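Local coordinates for Acarbose/maltose binding protein GacH (Streptomyces glaucescens, PDB 3K01) that binds acarbose as the solute receptor of an ABC transporter, and probably recognises maltose as well, at residues Gly181-Gly186 against Trp242-Asn247; Asp187-Phe192 against Pro378-Met383; Pro194-Glu199 against Val219-Val224; Arg223-Leu228 against Asn385-Glu390. One frame throughout, in Å; residues are numbered along the deposited sequence.

All four contacts lie on the same side of the chain's centre and together build part of one alpha/beta lobe of the solute-binding protein. Interaction 1 seats a helix on strand 180-183. The loop that follows enters interaction 2, where Trp191 touches Arg185 of interaction 1 (CH2 to NH1, 3.3 Å). Interactions 2, 3 and 4 are neighbours, with centres about 11 to 12 Å apart, and share a core: Phe192 stacks with Tyr222, Phe192 CZ lies 3.6 Å from Ala221 CB, and Met383 packs on Ile225. Helix 376-387 serves interactions 2 and 4, while helix 216-230 serves 3 and 4. Leu184 reaches from interaction 1 to Tyr195 of interaction 3, the two centres lying about 18 Å apart.

Interaction 1: residues Gly181-Gly186 against Trp242-Asn247; sequences GLYLRG and WNNMQN
Tyr183 and Met245 meet where helix 241-251 lies over strand 180-183. The helix connects strands 234-235 and 254-259, which run parallel to strand 180-183 and flank it, so this is a beta-alpha-beta crossover passing over the strand between. Tyr183 turns its ring flat against the helix: Met245 CA sits over the centre of one face in a CH-pi contact, 3.6 Å from the centroid. The methionine side chain then leaves across the rim, with CB 3.4 Å from Tyr183 CD2, and its sulfur ends up oblique to the ring, a Met-aromatic contact. An aromatic ring suits this place because it offers the helix backbone a broad flat surface, while its hydroxyl is hydrogen-bonded to Asp237. Arg185 is bent at chi2 (89°), which brings its tip across to Trp242. One face of the guanidinium looks at the Trp242 backbone, and Arg185 NH1 lies at the indole edge, in the ring plane, 3.7 Å from Trp242 CE3; the two planes are 63° apart. Asp187 pairs with NE by a salt bridge, and Trp191 adds a cation-pi contact. A water near the helix start accepts from Arg185 NH2 at 3.0 Å and from Trp242 N at 2.9 Å.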
loop_
_atom_site.group_PDB
_atom_site.type_symbol
_atom_site.label_atom_id
_atom_site.label_comp_id
_atom_site.label_asym_id
_atom_site.label_seq_id
_atom_site.Cartn_x
_atom_site.Cartn_y
_atom_site.Cartn_z
ATOM N N GLY A 181 16.432 18.650 5.380
ATOM C CA GLY A 181 14.961 18.567 5.375
ATOM C C GLY A 181 14.400 17.163 5.283
ATOM O O GLY A 181 13.593 16.768 6.122
ATOM N N LEU A 182 14.829 16.425 4.257
ATOM C CA LEU A 182 14.158 15.188 3.879
ATOM C C LEU A 182 15.146 14.059 3.676
ATOM O O LEU A 182 16.200 14.240 3.051
ATOM C CB LEU A 182 13.421 15.438 2.553
ATOM C CG LEU A 182 12.660 14.274 1.908
ATOM C CD1 LEU A 182 11.488 13.789 2.775
ATOM C CD2 LEU A 182 12.174 14.586 0.508
ATOM N N TYR A 183 14.789 12.856 4.131
ATOM C CA TYR A 183 15.447 11.648 3.629
ATOM C C TYR A 183 14.632 11.126 2.480
ATOM O O TYR A 183 13.468 10.806 2.689
ATOM C CB TYR A 183 15.606 10.556 4.699
ATOM C CG TYR A 183 16.464 9.438 4.166
ATOM C CD1 TYR A 183 17.829 9.421 4.413
ATOM C CD2 TYR A 183 15.942 8.458 3.336
ATOM C CE1 TYR A 183 18.651 8.433 3.871
ATOM C CE2 TYR A 183 16.756 7.453 2.811
ATOM C CZ TYR A 183 18.077 7.459 3.085
ATOM O OH TYR A 183 18.853 6.467 2.525
ATOM N N LEU A 184 15.208 11.106 1.269
ATOM C CA LEU A 184 14.504 10.649 0.076
ATOM C C LEU A 184 14.949 9.220 -0.148
ATOM O O LEU A 184 16.141 8.963 -0.387
ATOM C CB LEU A 184 14.870 11.558 -1.102
ATOM C CG LEU A 184 14.173 11.213 -2.432
ATOM C CD1 LEU A 184 13.919 12.453 -3.223
ATOM C CD2 LEU A 184 14.997 10.248 -3.270
ATOM N N ARG A 185 14.026 8.270 -0.037
ATOM C CA ARG A 185 14.375 6.868 -0.219
ATOM C C ARG A 185 14.727 6.621 -1.681
ATOM O O ARG A 185 13.875 6.798 -2.555
ATOM C CB ARG A 185 13.201 5.980 0.197
ATOM C CG ARG A 185 13.372 4.494 -0.077
ATOM C CD ARG A 185 14.024 3.860 1.101
ATOM N NE ARG A 185 14.186 2.387 1.037
ATOM C CZ ARG A 185 13.292 1.483 1.418
ATOM N NH1 ARG A 185 12.105 1.842 1.889
ATOM N NH2 ARG A 185 13.608 0.194 1.341
ATOM N N GLY A 186 15.958 6.188 -1.937
ATOM C CA GLY A 186 16.421 6.101 -3.319
ATOM C C GLY A 186 16.535 4.710 -3.889
ATOM O O GLY A 186 16.873 4.586 -5.062
ATOM N N TRP A 242 16.293 1.340 3.716
ATOM C CA TRP A 242 15.376 1.273 4.853
ATOM C C TRP A 242 16.096 1.689 6.153
ATOM O O TRP A 242 15.651 2.586 6.899
ATOM C CB TRP A 242 14.774 -0.136 4.993
ATOM C CG TRP A 242 13.954 -0.217 6.218
ATOM C CD1 TRP A 242 14.303 -0.778 7.415
ATOM C CD2 TRP A 242 12.686 0.378 6.393
ATOM N NE1 TRP A 242 13.297 -0.572 8.334
ATOM C CE2 TRP A 242 12.295 0.131 7.720
ATOM C CE3 TRP A 242 11.829 1.100 5.537
ATOM C CZ2 TRP A 242 11.046 0.572 8.225
ATOM C CZ3 TRP A 242 10.615 1.529 6.038
ATOM C CH2 TRP A 242 10.241 1.254 7.366
ATOM N N ASN A 243 17.208 1.039 6.459
ATOM C CA ASN A 243 17.926 1.372 7.682
ATOM C C ASN A 243 18.464 2.765 7.639
ATOM O O ASN A 243 18.424 3.488 8.639
ATOM C CB ASN A 243 19.056 0.382 7.954
ATOM C CG ASN A 243 18.566 -0.971 8.392
ATOM O OD1 ASN A 243 19.031 -2.000 7.886
ATOM N ND2 ASN A 243 17.664 -0.994 9.339
ATOM N N ASN A 244 18.981 3.187 6.499
ATOM C CA ASN A 244 19.523 4.530 6.422
ATOM C C ASN A 244 18.424 5.580 6.665
ATOM O O ASN A 244 18.634 6.577 7.368
ATOM C CB ASN A 244 20.214 4.776 5.063
ATOM C CG ASN A 244 21.610 4.177 4.980
ATOM O OD1 ASN A 244 21.995 3.577 3.956
ATOM N ND2 ASN A 244 22.371 4.330 6.021
ATOM N N MET A 245 17.260 5.362 6.080
ATOM C CA MET A 245 16.161 6.293 6.253
ATOM C C MET A 245 15.682 6.321 7.705
ATOM O O MET A 245 15.570 7.399 8.289
ATOM C CB MET A 245 15.011 5.867 5.357
ATOM C CG MET A 245 13.807 6.756 5.497
ATOM S SD MET A 245 12.600 6.562 4.193
ATOM C CE MET A 245 12.224 4.825 4.400
ATOM N N GLN A 246 15.430 5.155 8.281
ATOM C CA GLN A 246 14.983 5.096 9.681
ATOM C C GLN A 246 16.010 5.706 10.616
ATOM O O GLN A 246 15.658 6.491 11.494
ATOM C CB GLN A 246 14.676 3.655 10.113
ATOM C CG GLN A 246 13.485 3.023 9.381
ATOM C CD GLN A 246 12.221 3.796 9.613
ATOM O OE1 GLN A 246 11.790 4.598 8.775
ATOM N NE2 GLN A 246 11.624 3.586 10.771
ATOM N N ASN A 247 17.290 5.418 10.406
ATOM C CA ASN A 247 18.306 5.959 11.297
ATOM C C ASN A 247 18.373 7.473 11.164
ATOM O O ASN A 247 18.535 8.195 12.162
ATOM C CB ASN A 247 19.692 5.355 11.002
ATOM C CG ASN A 247 19.777 3.873 11.351
ATOM O OD1 ASN A 247 18.969 3.353 12.091
ATOM N ND2 ASN A 247 20.749 3.193 10.766
HETATM O O HOH W 1 16.417 -0.733 1.634
#

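Interaction 2: residues Asp187-Phe192 against Pro378-Met383; sequences DDPYWF and PIRLQM
Phe192 and Met383 both swing CG opposite the backbone N (chi1 180° and 168°), which sends each side chain across the gap to slide past the other in opposite directions. Met383 then bends at chi3 (39°), turning its methyl to Pro189: CE lies 3.8 Å from Pro189 CA, while SD rests 3.9 Å from Phe192 CB. The sulfur stands oblique to the aromatic ring, a Met-aromatic contact, and the flexible thioether can offer sulfur to ring and methyl to proline. Ile379 crosses Phe192 at about a right angle, its branch methyl CG2 meeting both Phe192 CD2 at 3.6 Å and Pro189 CB at 3.7 Å. Segment 187-192 is the loop that leads from strand 180-183 to helix 193-198. It is shaped by an Asx turn, in which Asp188 OD1 accepts from Tyr190 N at 3.0 Å, and by a short 3-10 segment beginning at Pro189, whose rigid ring lies against the turn of helix 376-387 at Arg380. Arg380 crosses that ring at a slant, CB 3.8 Å from Pro189 CD. Its NH2 forms a salt bridge with Glu377, and NH1 donates at 2.9 Å to a water that in turn donates to Asp187 O.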
loop_
_atom_site.group_PDB
_atom_site.type_symbol
_atom_site.label_atom_id
_atom_site.label_comp_id
_atom_site.label_asym_id
_atom_site.label_seq_id
_atom_site.Cartn_x
_atom_site.Cartn_y
_atom_site.Cartn_z
ATOM N N ASP A 187 16.322 3.679 -3.069
ATOM C CA ASP A 187 16.646 2.318 -3.489
ATOM C C ASP A 187 15.415 1.438 -3.562
ATOM O O ASP A 187 15.564 0.213 -3.721
ATOM C CB ASP A 187 17.684 1.672 -2.546
ATOM C CG ASP A 187 17.136 1.416 -1.150
ATOM O OD1 ASP A 187 16.220 2.142 -0.730
ATOM O OD2 ASP A 187 17.642 0.489 -0.446
ATOM N N ASP A 188 14.223 2.014 -3.430
ATOM C CA ASP A 188 13.001 1.209 -3.463
ATOM C C ASP A 188 11.971 1.949 -4.328
ATOM O O ASP A 188 11.636 3.098 -4.045
ATOM C CB ASP A 188 12.452 0.953 -2.050
ATOM C CG ASP A 188 11.281 0.002 -2.062
ATOM O OD1 ASP A 188 10.328 0.233 -2.823
ATOM O OD2 ASP A 188 11.350 -1.007 -1.303
ATOM N N PRO A 189 11.483 1.300 -5.400
ATOM C CA PRO A 189 10.706 2.010 -6.408
ATOM C C PRO A 189 9.334 2.449 -5.904
ATOM O O PRO A 189 8.754 3.356 -6.474
ATOM C CB PRO A 189 10.560 0.961 -7.523
ATOM C CG PRO A 189 10.668 -0.323 -6.836
ATOM C CD PRO A 189 11.658 -0.127 -5.727
ATOM N N TYR A 190 8.833 1.842 -4.824
ATOM C CA TYR A 190 7.522 2.268 -4.316
ATOM C C TYR A 190 7.572 3.743 -3.887
ATOM O O TYR A 190 6.590 4.464 -4.004
ATOM C CB TYR A 190 7.159 1.357 -3.156
ATOM C CG TYR A 190 5.706 1.352 -2.754
ATOM C CD1 TYR A 190 4.712 0.933 -3.648
ATOM C CD2 TYR A 190 5.327 1.690 -1.459
ATOM C CE1 TYR A 190 3.405 0.846 -3.265
ATOM C CE2 TYR A 190 3.980 1.645 -1.086
ATOM C CZ TYR A 190 3.056 1.182 -1.996
ATOM O OH TYR A 190 1.718 1.125 -1.645
ATOM N N TRP A 191 8.761 4.179 -3.434
ATOM C CA TRP A 191 8.968 5.552 -3.004
ATOM C C TRP A 191 9.144 6.540 -4.138
ATOM O O TRP A 191 9.167 7.742 -3.888
ATOM C CB TRP A 191 10.151 5.640 -2.029
ATOM C CG TRP A 191 9.783 5.318 -0.560
ATOM C CD1 TRP A 191 9.682 6.235 0.455
ATOM C CD2 TRP A 191 9.507 4.036 0.035
ATOM N NE1 TRP A 191 9.352 5.599 1.627
ATOM C CE2 TRP A 191 9.227 4.256 1.408
ATOM C CE3 TRP A 191 9.457 2.725 -0.457
ATOM C CZ2 TRP A 191 8.900 3.211 2.289
ATOM C CZ3 TRP A 191 9.134 1.686 0.416
ATOM C CH2 TRP A 191 8.858 1.934 1.771
ATOM N N PHE A 192 9.256 6.067 -5.378
ATOM C CA PHE A 192 9.210 6.981 -6.497
ATOM C C PHE A 192 7.794 7.470 -6.792
ATOM O O PHE A 192 7.594 8.570 -7.314
ATOM C CB PHE A 192 9.808 6.281 -7.737
ATOM C CG PHE A 192 9.816 7.117 -8.972
ATOM C CD1 PHE A 192 10.664 8.216 -9.062
ATOM C CD2 PHE A 192 9.009 6.798 -10.053
ATOM C CE1 PHE A 192 10.712 8.985 -10.256
ATOM C CE2 PHE A 192 9.065 7.579 -11.253
ATOM C CZ PHE A 192 9.902 8.652 -11.329
ATOM N N PRO A 378 11.832 -1.765 -13.356
ATOM C CA PRO A 378 12.417 -0.729 -14.210
ATOM C C PRO A 378 12.534 0.615 -13.513
ATOM O O PRO A 378 13.526 1.324 -13.685
ATOM C CB PRO A 378 11.481 -0.676 -15.421
ATOM C CG PRO A 378 10.880 -2.084 -15.463
ATOM C CD PRO A 378 10.649 -2.393 -13.990
ATOM N N ILE A 379 11.548 0.967 -12.692
ATOM C CA ILE A 379 11.648 2.189 -11.903
ATOM C C ILE A 379 12.819 2.109 -10.932
ATOM O O ILE A 379 13.565 3.077 -10.782
ATOM C CB ILE A 379 10.361 2.443 -11.124
ATOM C CG1 ILE A 379 9.209 2.721 -12.076
ATOM C CG2 ILE A 379 10.539 3.591 -10.094
ATOM C CD1 ILE A 379 7.851 2.852 -11.362
ATOM N N ARG A 380 12.983 0.983 -10.252
ATOM C CA ARG A 380 14.062 0.875 -9.278
ATOM C C ARG A 380 15.401 1.149 -9.965
ATOM O O ARG A 380 16.210 1.946 -9.482
ATOM C CB ARG A 380 14.120 -0.496 -8.647
ATOM C CG ARG A 380 15.209 -0.581 -7.568
ATOM C CD ARG A 380 15.553 -2.018 -7.224
ATOM N NE ARG A 380 16.118 -2.690 -8.401
ATOM C CZ ARG A 380 17.361 -2.500 -8.858
ATOM N NH1 ARG A 380 18.217 -1.688 -8.233
ATOM N NH2 ARG A 380 17.736 -3.115 -9.968
ATOM N N LEU A 381 15.636 0.486 -11.100
ATOM C CA LEU A 381 16.904 0.633 -11.795
ATOM C C LEU A 381 17.131 2.065 -12.279
ATOM O O LEU A 381 18.228 2.646 -12.060
ATOM C CB LEU A 381 16.913 -0.325 -12.982
ATOM C CG LEU A 381 18.196 -0.300 -13.806
ATOM C CD1 LEU A 381 19.437 -0.614 -12.962
ATOM C CD2 LEU A 381 18.049 -1.261 -14.957
ATOM N N GLN A 382 16.122 2.640 -12.929
ATOM C CA GLN A 382 16.264 3.954 -13.473
ATOM C C GLN A 382 16.341 5.032 -12.409
ATOM O O GLN A 382 17.141 5.983 -12.543
ATOM C CB GLN A 382 15.183 4.278 -14.513
ATOM C CG GLN A 382 15.129 3.305 -15.725
ATOM C CD GLN A 382 16.479 3.096 -16.358
ATOM O OE1 GLN A 382 17.197 4.064 -16.597
ATOM N NE2 GLN A 382 16.819 1.851 -16.665
ATOM N N MET A 383 15.562 4.910 -11.333
ATOM C CA MET A 383 15.682 5.906 -10.270
ATOM C C MET A 383 17.075 5.859 -9.638
ATOM O O MET A 383 17.637 6.918 -9.325
ATOM C CB MET A 383 14.596 5.749 -9.206
ATOM C CG MET A 383 14.875 6.602 -7.923
ATOM S SD MET A 383 13.565 6.486 -6.689
ATOM C CE MET A 383 13.342 4.694 -7.021
HETATM O O HOH W 2 17.974 0.136 -5.974
#

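Interaction 3: residues Pro194-Glu199 against Val219-Val224; sequences PYLYGE and VRAYRV
Ala221 and Leu196 form the apolar centre, where the methyl of Ala221 rests on the backbone of helix 193-198, CB lying 3.6 Å from Leu196 CA. The small side chain lets the two helix segments approach to 8.2 Å between axes, crossing at 127°. Leu196 adds its CD1 at the side of the same methyl. On another flank, Val224 presents CG1 obliquely to the Tyr195 ring at 3.8 Å from CD1; the beta-branched valine gives one methyl to the tyrosine and turns the other, CG2, toward Glu199 OE2.

Glu199, just past the end of its helix, begins the polar edge. With CG anti to its carbonyl carbon, it lays CG against Ala221 N, and the bend at chi2 (-50°) then turns the carboxylate to Arg220. The arginine grips side-on with two nitrogens: NE donates to Glu199 OE1 at 2.9 Å, in a salt bridge that uses the anti lone pair, and NH1 donates to the backbone Glu199 O at 2.9 Å, in the carbonyl plane. Carboxylate and guanidinium planes stand 71° apart. Both acceptors lie near the guanidinium plane, and this double grip probably restricts the arginine's rotation. Ser288 OG also hydrogen-bonds Glu199 OE1. Such alpha-alpha packing, with a small residue at the crossing and a salt bridge at its rim, joins successive helices of this alpha/beta solute-binding lobe.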
loop_
_atom_site.group_PDB
_atom_site.type_symbol
_atom_site.label_atom_id
_atom_site.label_comp_id
_atom_site.label_asym_id
_atom_site.label_seq_id
_atom_site.Cartn_x
_atom_site.Cartn_y
_atom_site.Cartn_z
ATOM N N PRO A 194 5.075 8.588 -5.235
ATOM C CA PRO A 194 4.544 9.917 -4.865
ATOM C C PRO A 194 5.019 11.051 -5.766
ATOM O O PRO A 194 4.255 11.970 -6.054
ATOM C CB PRO A 194 5.082 10.102 -3.434
ATOM C CG PRO A 194 5.148 8.702 -2.899
ATOM C CD PRO A 194 5.695 7.906 -4.072
ATOM N N TYR A 195 6.281 10.986 -6.193
ATOM C CA TYR A 195 6.802 12.013 -7.102
ATOM C C TYR A 195 6.172 11.951 -8.485
ATOM O O TYR A 195 5.883 12.987 -9.091
ATOM C CB TYR A 195 8.342 11.947 -7.182
ATOM C CG TYR A 195 8.946 12.144 -5.808
ATOM C CD1 TYR A 195 8.890 13.369 -5.149
ATOM C CD2 TYR A 195 9.518 11.086 -5.148
ATOM C CE1 TYR A 195 9.413 13.514 -3.861
ATOM C CE2 TYR A 195 10.041 11.212 -3.877
ATOM C CZ TYR A 195 9.986 12.445 -3.256
ATOM O OH TYR A 195 10.470 12.546 -1.957
ATOM N N LEU A 196 5.949 10.728 -8.979
ATOM C CA LEU A 196 5.271 10.553 -10.254
ATOM C C LEU A 196 3.845 11.119 -10.183
ATOM O O LEU A 196 3.432 11.918 -11.032
ATOM C CB LEU A 196 5.257 9.084 -10.640
ATOM C CG LEU A 196 4.569 8.796 -11.992
ATOM C CD1 LEU A 196 5.299 9.473 -13.164
ATOM C CD2 LEU A 196 4.494 7.321 -12.181
ATOM N N TYR A 197 3.102 10.744 -9.135
ATOM C CA TYR A 197 1.726 11.220 -8.984
ATOM C C TYR A 197 1.724 12.739 -8.773
ATOM O O TYR A 197 0.822 13.440 -9.245
ATOM C CB TYR A 197 1.055 10.493 -7.813
ATOM C CG TYR A 197 1.006 8.986 -7.940
ATOM C CD1 TYR A 197 0.897 8.351 -9.185
ATOM C CD2 TYR A 197 1.108 8.185 -6.811
ATOM C CE1 TYR A 197 0.837 6.966 -9.273
ATOM C CE2 TYR A 197 1.040 6.835 -6.889
ATOM C CZ TYR A 197 0.941 6.206 -8.122
ATOM O OH TYR A 197 0.866 4.826 -8.187
ATOM N N GLY A 198 2.743 13.243 -8.078
ATOM C CA GLY A 198 2.826 14.683 -7.841
ATOM C C GLY A 198 2.993 15.482 -9.137
ATOM O O GLY A 198 2.665 16.670 -9.190
ATOM N N GLU A 199 3.541 14.837 -10.166
ATOM C CA GLU A 199 3.667 15.480 -11.473
ATOM C C GLU A 199 2.472 15.204 -12.363
ATOM O O GLU A 199 2.466 15.565 -13.552
ATOM C CB GLU A 199 4.960 15.028 -12.153
ATOM C CG GLU A 199 6.215 15.494 -11.419
ATOM C CD GLU A 199 6.160 16.971 -11.112
ATOM O OE1 GLU A 199 6.009 17.746 -12.090
ATOM O OE2 GLU A 199 6.238 17.372 -9.932
ATOM N N VAL A 219 9.168 12.161 -16.927
ATOM C CA VAL A 219 10.475 12.815 -16.991
ATOM C C VAL A 219 10.615 13.788 -15.827
ATOM O O VAL A 219 11.625 13.789 -15.124
ATOM C CB VAL A 219 10.623 13.579 -18.321
ATOM C CG1 VAL A 219 11.928 14.395 -18.324
ATOM C CG2 VAL A 219 10.563 12.625 -19.510
ATOM N N ARG A 220 9.586 14.604 -15.614
ATOM C CA ARG A 220 9.620 15.573 -14.511
ATOM C C ARG A 220 9.789 14.881 -13.174
ATOM O O ARG A 220 10.460 15.417 -12.299
ATOM C CB ARG A 220 8.365 16.441 -14.453
ATOM C CG ARG A 220 8.279 17.482 -15.573
ATOM C CD ARG A 220 7.221 18.513 -15.254
ATOM N NE ARG A 220 5.889 17.939 -14.981
ATOM C CZ ARG A 220 4.962 17.709 -15.907
ATOM N NH1 ARG A 220 3.786 17.190 -15.574
ATOM N NH2 ARG A 220 5.212 18.016 -17.184
ATOM N N ALA A 221 9.172 13.720 -12.979
ATOM C CA ALA A 221 9.302 13.026 -11.697
ATOM C C ALA A 221 10.746 12.596 -11.431
ATOM O O ALA A 221 11.249 12.757 -10.299
ATOM C CB ALA A 221 8.372 11.850 -11.656
ATOM N N TYR A 222 11.416 12.028 -12.441
ATOM C CA TYR A 222 12.826 11.731 -12.261
ATOM C C TYR A 222 13.650 13.001 -12.005
ATOM O O TYR A 222 14.615 12.974 -11.221
ATOM C CB TYR A 222 13.370 10.937 -13.449
ATOM C CG TYR A 222 12.954 9.482 -13.496
ATOM C CD1 TYR A 222 13.415 8.573 -12.546
ATOM C CD2 TYR A 222 12.117 9.006 -14.517
ATOM C CE1 TYR A 222 13.073 7.226 -12.620
ATOM C CE2 TYR A 222 11.773 7.658 -14.588
ATOM C CZ TYR A 222 12.240 6.785 -13.625
ATOM O OH TYR A 222 11.948 5.437 -13.659
ATOM N N ARG A 223 13.294 14.103 -12.668
ATOM C CA ARG A 223 13.994 15.367 -12.426
ATOM C C ARG A 223 13.794 15.856 -10.998
ATOM O O ARG A 223 14.726 16.359 -10.385
ATOM C CB ARG A 223 13.529 16.424 -13.421
ATOM C CG ARG A 223 14.383 17.685 -13.424
ATOM C CD ARG A 223 13.984 18.640 -14.529
ATOM N NE ARG A 223 14.243 18.056 -15.838
ATOM C CZ ARG A 223 13.318 17.814 -16.766
ATOM N NH1 ARG A 223 12.034 18.108 -16.553
ATOM N NH2 ARG A 223 13.695 17.295 -17.922
ATOM N N VAL A 224 12.582 15.729 -10.470
ATOM C CA VAL A 224 12.294 16.201 -9.102
ATOM C C VAL A 224 13.160 15.496 -8.078
ATOM O O VAL A 224 13.718 16.145 -7.175
ATOM C CB VAL A 224 10.790 15.977 -8.767
ATOM C CG1 VAL A 224 10.512 16.053 -7.240
ATOM C CG2 VAL A 224 9.922 16.964 -9.512
#

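Interaction 4: residues Arg223-Leu228 against Asn385-Glu390; sequences RVIKDL and NVLSGE
Lys226 meets the flat peptide carbonyl of Leu387 from above its plane: NZ donates to Leu387 O at 2.9 Å, 51° out of the plane and at a C=O...N angle of 125°, so NZ is not directed at a lone pair. The neighbouring Val386 O is approached by carbon, Lys226 CE at 3.4 Å. A long lysine suits this place, since the carbonyls at a helix C-terminus probably attract a positive charge. That end is closed by a Schellman motif: Gly389 takes a positive phi, its N donates to Val386 O at 3.0 Å, and Glu390 N donates weakly to Asn385 O. Nearer the backbones the contact is apolar. The beta-branched Val386 gives CG1 to Lys226 CB at 3.9 Å, the lysine's aliphatic root. Ile225 holds CG1 in the crowded position between its backbone N and carbonyl carbon (chi1 67°), which points the branch at Leu387; the two side chains cross at about a right angle, Ile225 CG1 4.0 Å from Leu387 CD2. Helix 216-230 is thus clamped to the end of helix 376-387, while Leu228 faces helix 163-177, Ile225 also reaches Leu184 just after strand 180-183, and Val386 rests on Ala396 of helix 393-407.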
loop_
_atom_site.group_PDB
_atom_site.type_symbol
_atom_site.label_atom_id
_atom_site.label_comp_id
_atom_site.label_asym_id
_atom_site.label_seq_id
_atom_site.Cartn_x
_atom_site.Cartn_y
_atom_site.Cartn_z
ATOM N N ARG A 223 13.294 14.103 -12.668
ATOM C CA ARG A 223 13.994 15.367 -12.426
ATOM C C ARG A 223 13.794 15.856 -10.998
ATOM O O ARG A 223 14.726 16.359 -10.385
ATOM C CB ARG A 223 13.529 16.424 -13.421
ATOM C CG ARG A 223 14.383 17.685 -13.424
ATOM C CD ARG A 223 13.984 18.640 -14.529
ATOM N NE ARG A 223 14.243 18.056 -15.838
ATOM C CZ ARG A 223 13.318 17.814 -16.766
ATOM N NH1 ARG A 223 12.034 18.108 -16.553
ATOM N NH2 ARG A 223 13.695 17.295 -17.922
ATOM N N VAL A 224 12.582 15.729 -10.470
ATOM C CA VAL A 224 12.294 16.201 -9.102
ATOM C C VAL A 224 13.160 15.496 -8.078
ATOM O O VAL A 224 13.718 16.145 -7.175
ATOM C CB VAL A 224 10.790 15.977 -8.767
ATOM C CG1 VAL A 224 10.512 16.053 -7.240
ATOM C CG2 VAL A 224 9.922 16.964 -9.512
ATOM N N ILE A 225 13.312 14.185 -8.188
ATOM C CA ILE A 225 14.065 13.490 -7.156
ATOM C C ILE A 225 15.537 13.896 -7.194
ATOM O O ILE A 225 16.169 14.074 -6.152
ATOM C CB ILE A 225 13.880 11.941 -7.193
ATOM C CG1 ILE A 225 14.495 11.291 -8.458
ATOM C CG2 ILE A 225 12.408 11.573 -6.994
ATOM C CD1 ILE A 225 14.451 9.770 -8.413
ATOM N N LYS A 226 16.083 14.060 -8.398
ATOM C CA LYS A 226 17.482 14.487 -8.489
ATOM C C LYS A 226 17.668 15.923 -8.000
ATOM O O LYS A 226 18.666 16.225 -7.337
ATOM C CB LYS A 226 17.948 14.355 -9.939
ATOM C CG LYS A 226 19.470 14.574 -10.159
ATOM C CD LYS A 226 20.319 13.720 -9.247
ATOM C CE LYS A 226 21.775 13.682 -9.704
ATOM N NZ LYS A 226 22.686 13.080 -8.670
ATOM N N ASP A 227 16.719 16.788 -8.296
ATOM C CA ASP A 227 16.777 18.159 -7.820
ATOM C C ASP A 227 16.711 18.208 -6.292
ATOM O O ASP A 227 17.399 19.033 -5.672
ATOM C CB ASP A 227 15.653 19.028 -8.414
ATOM C CG ASP A 227 15.596 20.419 -7.787
ATOM O OD1 ASP A 227 16.496 21.228 -8.060
ATOM O OD2 ASP A 227 14.654 20.667 -7.044
ATOM N N LEU A 228 15.890 17.370 -5.676
ATOM C CA LEU A 228 15.806 17.402 -4.218
ATOM C C LEU A 228 17.148 17.092 -3.576
ATOM O O LEU A 228 17.562 17.726 -2.595
ATOM C CB LEU A 228 14.731 16.431 -3.755
ATOM C CG LEU A 228 13.311 16.991 -3.892
ATOM C CD1 LEU A 228 12.279 15.917 -3.643
ATOM C CD2 LEU A 228 13.053 18.131 -2.901
ATOM N N ASN A 385 19.836 5.024 -11.118
ATOM C CA ASN A 385 20.787 5.568 -12.061
ATOM C C ASN A 385 20.651 7.076 -12.219
ATOM O O ASN A 385 21.631 7.743 -12.540
ATOM C CB ASN A 385 20.703 4.806 -13.385
ATOM C CG ASN A 385 21.185 3.365 -13.249
ATOM O OD1 ASN A 385 21.687 2.932 -12.193
ATOM N ND2 ASN A 385 21.012 2.609 -14.315
ATOM N N VAL A 386 19.440 7.611 -12.017
ATOM C CA VAL A 386 19.261 9.056 -11.986
ATOM C C VAL A 386 19.952 9.612 -10.733
ATOM O O VAL A 386 20.696 10.599 -10.808
ATOM C CB VAL A 386 17.762 9.429 -11.984
ATOM C CG1 VAL A 386 17.533 10.891 -11.571
ATOM C CG2 VAL A 386 17.167 9.152 -13.361
ATOM N N LEU A 387 19.706 9.005 -9.572
ATOM C CA LEU A 387 20.236 9.553 -8.317
ATOM C C LEU A 387 21.755 9.493 -8.267
ATOM O O LEU A 387 22.375 10.393 -7.695
ATOM C CB LEU A 387 19.603 8.868 -7.110
ATOM C CG LEU A 387 18.134 9.227 -6.900
ATOM C CD1 LEU A 387 17.547 8.294 -5.828
ATOM C CD2 LEU A 387 17.946 10.697 -6.518
ATOM N N SER A 388 22.368 8.488 -8.878
ATOM C CA SER A 388 23.833 8.427 -8.913
ATOM C C SER A 388 24.445 9.351 -9.960
ATOM O O SER A 388 25.676 9.502 -9.999
ATOM C CB SER A 388 24.284 7.010 -9.194
ATOM O OG SER A 388 23.922 6.669 -10.537
ATOM N N GLY A 389 23.625 9.921 -10.847
ATOM C CA GLY A 389 24.122 10.882 -11.852
ATOM C C GLY A 389 24.438 10.263 -13.192
ATOM O O GLY A 389 24.820 10.980 -14.129
ATOM N N GLU A 390 24.267 8.956 -13.315
ATOM C CA GLU A 390 24.603 8.243 -14.544
ATOM C C GLU A 390 23.642 8.535 -15.683
ATOM O O GLU A 390 24.048 8.611 -16.834
ATOM C CB GLU A 390 24.597 6.749 -14.263
ATOM C CG GLU A 390 25.613 6.379 -13.201
ATOM C CD GLU A 390 25.347 5.032 -12.606
ATOM O OE1 GLU A 390 24.420 4.356 -13.112
ATOM O OE2 GLU A 390 26.057 4.670 -11.625
#